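Local coordinates for membrane-associated protein VP24 (Marburg virus - Musoke, Kenya, 1980, PDB 4OR8) that may act as a minor matrix protein in viral nucleocapsid assembly and virion budding, and interacts with the viral nucleoprotein, at residues L116-L121 with K172-K177; V54-F59 with I166-V171. All blocks are in the same frame, centred on the assembly; numbering follows the deposited sequence.

Contact 1: residues L116-L121 with K172-K177; sequences LKDQEL and KNFFNK
The ammonium group of K177 faces two carboxylates, those of E120 and D118, and the three residues form a salt-bridge network. E120 supplies the firmer part: K177 NZ donates to E120 OE1 over 3.1 Å and approaches OE1 almost in line with its C-O bond. The second bridge, from K177 NZ to D118 OD2, is long at 3.6 Å, although the ends of the two chains point at one another. A lysine suits this place because its chain is long enough to carry a charge from the helix to acids on a neighbouring loop. The chain of K177 bends at chi3 (-50°), which places CE and turns the end of the chain toward that loop.

The contact joins helix 161-178 to the loop between helices 104-115 and 127-142, within the helical part of the pyramidal VP24 fold. F174 turns its ring inward onto V114 and A115 of helix 104-115.

D118 can be followed outward from its backbone. CB lies 4.1 Å from F174 CD1, and CG, set anti to the backbone N (chi1 -164°), approaches the same ring carbon. OD1 lies at the edge of the F174 ring, near its plane, 3.5 Å from CD1, while OD2 is the nearer of the two oxygens to K177 NZ. Carboxylate and ring planes stand 68° apart. An aromatic edge suits an acidic oxygen, since ring hydrogens carry a slight positive charge. E120 is exposed, whereas the carboxylate of D118 belongs to a buried residue, where a nearby lysine would probably favour its charged form.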
loop_
_atom_site.group_PDB
_atom_site.type_symbol
_atom_site.label_atom_id
_atom_site.label_comp_id
_atom_site.label_asym_id
_atom_site.label_seq_id
_atom_site.Cartn_x
_atom_site.Cartn_y
_atom_site.Cartn_z
ATOM N N LEU B 116 0.813 20.868 -5.102
ATOM C CA LEU B 116 0.880 22.066 -5.933
ATOM C C LEU B 116 1.607 23.223 -5.251
ATOM O O LEU B 116 2.018 24.177 -5.914
ATOM C CB LEU B 116 -0.520 22.518 -6.357
ATOM C CG LEU B 116 -1.085 22.024 -7.691
ATOM C CD1 LEU B 116 -1.031 20.512 -7.793
ATOM C CD2 LEU B 116 -2.513 22.514 -7.856
ATOM N N LYS B 117 1.757 23.151 -3.931
ATOM C CA LYS B 117 2.448 24.217 -3.212
ATOM C C LYS B 117 3.879 23.822 -2.857
ATOM O O LYS B 117 4.547 24.542 -2.122
ATOM C CB LYS B 117 1.686 24.652 -1.953
ATOM C CG LYS B 117 0.283 25.189 -2.220
ATOM C CD LYS B 117 0.294 26.387 -3.163
ATOM C CE LYS B 117 0.975 27.588 -2.520
ATOM N NZ LYS B 117 1.037 28.755 -3.445
ATOM N N ASP B 118 4.349 22.695 -3.393
ATOM C CA ASP B 118 5.722 22.238 -3.151
ATOM C C ASP B 118 6.739 23.288 -3.605
ATOM O O ASP B 118 6.642 23.820 -4.710
ATOM C CB ASP B 118 5.999 20.896 -3.845
ATOM C CG ASP B 118 7.250 20.201 -3.306
ATOM O OD1 ASP B 118 7.314 19.955 -2.081
ATOM O OD2 ASP B 118 8.173 19.902 -4.097
ATOM N N GLN B 119 7.713 23.580 -2.747
ATOM C CA GLN B 119 8.708 24.620 -3.015
ATOM C C GLN B 119 9.592 24.311 -4.223
ATOM O O GLN B 119 10.098 25.216 -4.887
ATOM C CB GLN B 119 9.582 24.870 -1.778
ATOM C CG GLN B 119 10.424 23.671 -1.329
ATOM C CD GLN B 119 9.614 22.609 -0.591
ATOM O OE1 GLN B 119 8.602 22.912 0.046
ATOM N NE2 GLN B 119 10.059 21.359 -0.679
ATOM N N GLU B 120 9.773 23.027 -4.502
ATOM C CA GLU B 120 10.632 22.602 -5.592
ATOM C C GLU B 120 9.905 22.752 -6.922
ATOM O O GLU B 120 10.531 22.858 -7.975
ATOM C CB GLU B 120 11.065 21.152 -5.383
ATOM C CG GLU B 120 12.255 20.724 -6.220
ATOM C CD GLU B 120 12.821 19.391 -5.774
ATOM O OE1 GLU B 120 12.229 18.773 -4.863
ATOM O OE2 GLU B 120 13.856 18.965 -6.331
ATOM N N LEU B 121 8.579 22.770 -6.863
ATOM C CA LEU B 121 7.753 22.901 -8.057
ATOM C C LEU B 121 7.553 24.357 -8.474
ATOM O O LEU B 121 7.600 24.686 -9.659
ATOM C CB LEU B 121 6.394 22.241 -7.830
ATOM C CG LEU B 121 5.334 22.488 -8.907
ATOM C CD1 LEU B 121 5.855 22.089 -10.286
ATOM C CD2 LEU B 121 4.065 21.723 -8.578
ATOM N N LYS B 172 4.624 14.443 -9.561
ATOM C CA LYS B 172 5.243 13.122 -9.498
ATOM C C LYS B 172 6.419 13.148 -8.530
ATOM O O LYS B 172 6.638 12.201 -7.771
ATOM C CB LYS B 172 5.714 12.668 -10.881
ATOM C CG LYS B 172 4.591 12.331 -11.847
ATOM C CD LYS B 172 5.120 12.021 -13.242
ATOM C CE LYS B 172 5.871 10.698 -13.284
ATOM N NZ LYS B 172 4.975 9.535 -13.035
ATOM N N ASN B 173 7.168 14.244 -8.561
ATOM C CA ASN B 173 8.305 14.422 -7.672
ATOM C C ASN B 173 7.879 14.474 -6.210
ATOM O O ASN B 173 8.544 13.910 -5.339
ATOM C CB ASN B 173 9.082 15.683 -8.052
ATOM C CG ASN B 173 10.221 15.980 -7.098
ATOM O OD1 ASN B 173 10.132 16.889 -6.275
ATOM N ND2 ASN B 173 11.298 15.214 -7.204
ATOM N N PHE B 174 6.763 15.143 -5.945
ATOM C CA PHE B 174 6.240 15.233 -4.587
ATOM C C PHE B 174 5.758 13.875 -4.095
ATOM O O PHE B 174 5.950 13.527 -2.933
ATOM C CB PHE B 174 5.104 16.248 -4.507
ATOM C CG PHE B 174 4.525 16.400 -3.130
ATOM C CD1 PHE B 174 5.120 17.242 -2.206
ATOM C CD2 PHE B 174 3.384 15.705 -2.759
ATOM C CE1 PHE B 174 4.591 17.388 -0.939
ATOM C CE2 PHE B 174 2.850 15.847 -1.494
ATOM C CZ PHE B 174 3.454 16.691 -0.582
ATOM N N PHE B 175 5.120 13.119 -4.981
ATOM C CA PHE B 175 4.678 11.774 -4.653
ATOM C C PHE B 175 5.882 10.929 -4.293
ATOM O O PHE B 175 5.851 10.159 -3.335
ATOM C CB PHE B 175 3.952 11.141 -5.839
ATOM C CG PHE B 175 2.578 11.688 -6.073
ATOM C CD1 PHE B 175 1.907 12.368 -5.072
ATOM C CD2 PHE B 175 1.954 11.517 -7.294
ATOM C CE1 PHE B 175 0.639 12.870 -5.288
ATOM C CE2 PHE B 175 0.686 12.014 -7.515
ATOM C CZ PHE B 175 0.027 12.692 -6.510
ATOM N N ASN B 176 6.947 11.092 -5.068
ATOM C CA ASN B 176 8.171 10.334 -4.862
ATOM C C ASN B 176 8.848 10.632 -3.528
ATOM O O ASN B 176 9.388 9.730 -2.884
ATOM C CB ASN B 176 9.149 10.583 -6.010
ATOM C CG ASN B 176 10.466 9.867 -5.813
ATOM O OD1 ASN B 176 10.598 8.689 -6.141
ATOM N ND2 ASN B 176 11.452 10.575 -5.269
ATOM N N LYS B 177 8.831 11.894 -3.113
ATOM C CA LYS B 177 9.466 12.258 -1.854
ATOM C C LYS B 177 8.606 11.840 -0.660
ATOM O O LYS B 177 9.108 11.693 0.454
ATOM C CB LYS B 177 9.823 13.749 -1.812
ATOM C CG LYS B 177 8.642 14.690 -1.802
ATOM C CD LYS B 177 9.016 16.043 -2.395
ATOM C CE LYS B 177 10.282 16.608 -1.772
ATOM N NZ LYS B 177 10.632 17.941 -2.345
#

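Contact 2: residues V54-F59 with I166-V171; sequences VKWGNF and ILMAGV
M168 puts its sulfur beside two aromatic rings at once, W56 and F59, which flank the tight turn joining two strands. SD is 4.9 Å from the centroid of the six-membered ring of W56 and 4.7 Å from the centroid of the F59 ring. Both approaches are oblique, 42° and 65° off the respective ring normals, so these are Met-aromatic contacts in which the sulfur lies neither over the ring centre nor in the ring plane. Methionine suits the place because its flexible, polarisable thioether can bend to lie against two large flat groups: here the chain turns at chi2 (-58°), which places SD, and the terminal CE reaches to 4.1 Å from W56 CH2. The side chains of F59 and M168 run alongside in opposite senses, with F59 CE2 3.6 Å from M168 SD.

One helical turn further on, V171 divides its two methyls between the same rings. CG1 lies 4.0 Å from F59 CZ, while CG2 meets W56 CH2; a branched residue can thus serve both aromatics from one position. L167 adds CD2 on the tryptophan side, 4.3 Å from W56 CH2.

G57 brings its backbone close to M168, its CA meeting both SD and CE. Its positive phi, as first central residue of a type II' turn, is easy for glycine. The indole NE1 has a weak hydrogen bond to the carbonyl of T40, and H246 meets F59 edge-to-face. W56 and F59 are the ends of that turn, closed by paired backbone bonds in both directions: a two-residue beta hairpin between strands 51-56 and 59-64, packed against helix 161-178.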
loop_
_atom_site.group_PDB
_atom_site.type_symbol
_atom_site.label_atom_id
_atom_site.label_comp_id
_atom_site.label_asym_id
_atom_site.label_seq_id
_atom_site.Cartn_x
_atom_site.Cartn_y
_atom_site.Cartn_z
ATOM N N VAL B 54 -10.038 8.920 -10.783
ATOM C CA VAL B 54 -10.003 10.367 -10.858
ATOM C C VAL B 54 -8.967 10.816 -11.870
ATOM O O VAL B 54 -7.794 10.451 -11.782
ATOM C CB VAL B 54 -9.711 11.008 -9.501
ATOM C CG1 VAL B 54 -9.650 12.512 -9.647
ATOM C CG2 VAL B 54 -10.777 10.610 -8.495
ATOM N N LYS B 55 -9.419 11.598 -12.842
ATOM C CA LYS B 55 -8.530 12.152 -13.850
ATOM C C LYS B 55 -8.265 13.621 -13.574
ATOM O O LYS B 55 -9.191 14.421 -13.435
ATOM C CB LYS B 55 -9.120 11.971 -15.250
ATOM C CG LYS B 55 -9.241 10.517 -15.673
ATOM C CD LYS B 55 -9.727 10.387 -17.103
ATOM C CE LYS B 55 -9.813 8.925 -17.512
ATOM N NZ LYS B 55 -10.208 8.765 -18.937
ATOM N N TRP B 56 -6.988 13.962 -13.474
ATOM C CA TRP B 56 -6.571 15.346 -13.319
ATOM C C TRP B 56 -5.238 15.525 -14.021
ATOM O O TRP B 56 -4.308 14.754 -13.797
ATOM C CB TRP B 56 -6.454 15.718 -11.844
ATOM C CG TRP B 56 -5.889 17.078 -11.640
ATOM C CD1 TRP B 56 -6.578 18.251 -11.572
ATOM C CD2 TRP B 56 -4.506 17.415 -11.493
ATOM N NE1 TRP B 56 -5.713 19.298 -11.384
ATOM C CE2 TRP B 56 -4.432 18.811 -11.335
ATOM C CE3 TRP B 56 -3.323 16.671 -11.478
ATOM C CZ2 TRP B 56 -3.223 19.479 -11.161
ATOM C CZ3 TRP B 56 -2.126 17.333 -11.307
ATOM C CH2 TRP B 56 -2.083 18.722 -11.150
ATOM N N GLY B 57 -5.146 16.542 -14.869
ATOM C CA GLY B 57 -3.987 16.693 -15.726
ATOM C C GLY B 57 -3.884 15.459 -16.597
ATOM O O GLY B 57 -4.885 14.998 -17.143
ATOM N N ASN B 58 -2.682 14.908 -16.714
ATOM C CA ASN B 58 -2.499 13.654 -17.434
ATOM C C ASN B 58 -2.353 12.472 -16.479
ATOM O O ASN B 58 -1.841 11.419 -16.854
ATOM C CB ASN B 58 -1.302 13.735 -18.386
ATOM C CG ASN B 58 -0.010 14.055 -17.669
ATOM O OD1 ASN B 58 -0.008 14.371 -16.480
ATOM N ND2 ASN B 58 1.101 13.990 -18.393
ATOM N N PHE B 59 -2.800 12.658 -15.240
ATOM C CA PHE B 59 -2.799 11.578 -14.260
ATOM C C PHE B 59 -4.131 10.851 -14.287
ATOM O O PHE B 59 -5.186 11.479 -14.364
ATOM C CB PHE B 59 -2.583 12.113 -12.843
ATOM C CG PHE B 59 -1.206 12.658 -12.588
ATOM C CD1 PHE B 59 -0.170 11.818 -12.218
ATOM C CD2 PHE B 59 -0.958 14.016 -12.682
ATOM C CE1 PHE B 59 1.094 12.321 -11.968
ATOM C CE2 PHE B 59 0.303 14.524 -12.432
ATOM C CZ PHE B 59 1.331 13.675 -12.075
ATOM N N ILE B 166 6.094 20.795 -16.607
ATOM C CA ILE B 166 6.747 21.012 -15.323
ATOM C C ILE B 166 5.797 20.716 -14.168
ATOM O O ILE B 166 6.179 20.085 -13.179
ATOM C CB ILE B 166 7.286 22.457 -15.209
ATOM C CG1 ILE B 166 8.433 22.669 -16.197
ATOM C CG2 ILE B 166 7.756 22.755 -13.792
ATOM C CD1 ILE B 166 9.020 24.060 -16.161
ATOM N N LEU B 167 4.554 21.159 -14.310
ATOM C CA LEU B 167 3.547 20.951 -13.277
ATOM C C LEU B 167 3.331 19.474 -12.979
ATOM O O LEU B 167 3.262 19.078 -11.818
ATOM C CB LEU B 167 2.227 21.604 -13.670
ATOM C CG LEU B 167 1.120 21.433 -12.630
ATOM C CD1 LEU B 167 1.535 22.080 -11.317
ATOM C CD2 LEU B 167 -0.205 21.996 -13.134
ATOM N N MET B 168 3.231 18.664 -14.027
ATOM C CA MET B 168 3.055 17.226 -13.863
ATOM C C MET B 168 4.308 16.592 -13.264
ATOM O O MET B 168 4.222 15.753 -12.370
ATOM C CB MET B 168 2.712 16.569 -15.198
ATOM C CG MET B 168 1.490 17.154 -15.887
ATOM S SD MET B 168 -0.014 17.081 -14.888
ATOM C CE MET B 168 -0.519 18.796 -14.953
ATOM N N ALA B 169 5.473 17.000 -13.757
ATOM C CA ALA B 169 6.742 16.481 -13.250
ATOM C C ALA B 169 6.932 16.800 -11.769
ATOM O O ALA B 169 7.490 16.000 -11.011
ATOM C CB ALA B 169 7.901 17.032 -14.063
ATOM N N GLY B 170 6.463 17.976 -11.363
ATOM C CA GLY B 170 6.543 18.397 -9.977
ATOM C C GLY B 170 5.696 17.562 -9.038
ATOM O O GLY B 170 6.139 17.225 -7.939
ATOM N N VAL B 171 4.481 17.231 -9.467
ATOM C CA VAL B 171 3.564 16.435 -8.658
ATOM C C VAL B 171 4.085 15.011 -8.486
ATOM O O VAL B 171 4.009 14.443 -7.393
ATOM C CB VAL B 171 2.144 16.412 -9.267
ATOM C CG1 VAL B 171 1.253 15.438 -8.519
ATOM C CG2 VAL B 171 1.541 17.806 -9.247
#

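In the fold
Both contacts draw on helix 161-178, in successive segments, and their centres are about 11 Å apart. Contact 2 is the more buried, joining the helix to the three-stranded antiparallel sheet through sulfur, aromatic and aliphatic groups. Contact 1, towards the end of the helix, is partly buried; it joins the helix to an interhelical loop largely through charge, with some of its acidic and amide groups exposed. The two sites also touch directly. K172 CG packs on F59 CE1 at 3.5 Å, and L121 of the loop lies against I166, L167 and G170. The same helix thus meets a hairpin on one segment and a loop on the next, although the two are well apart in sequence.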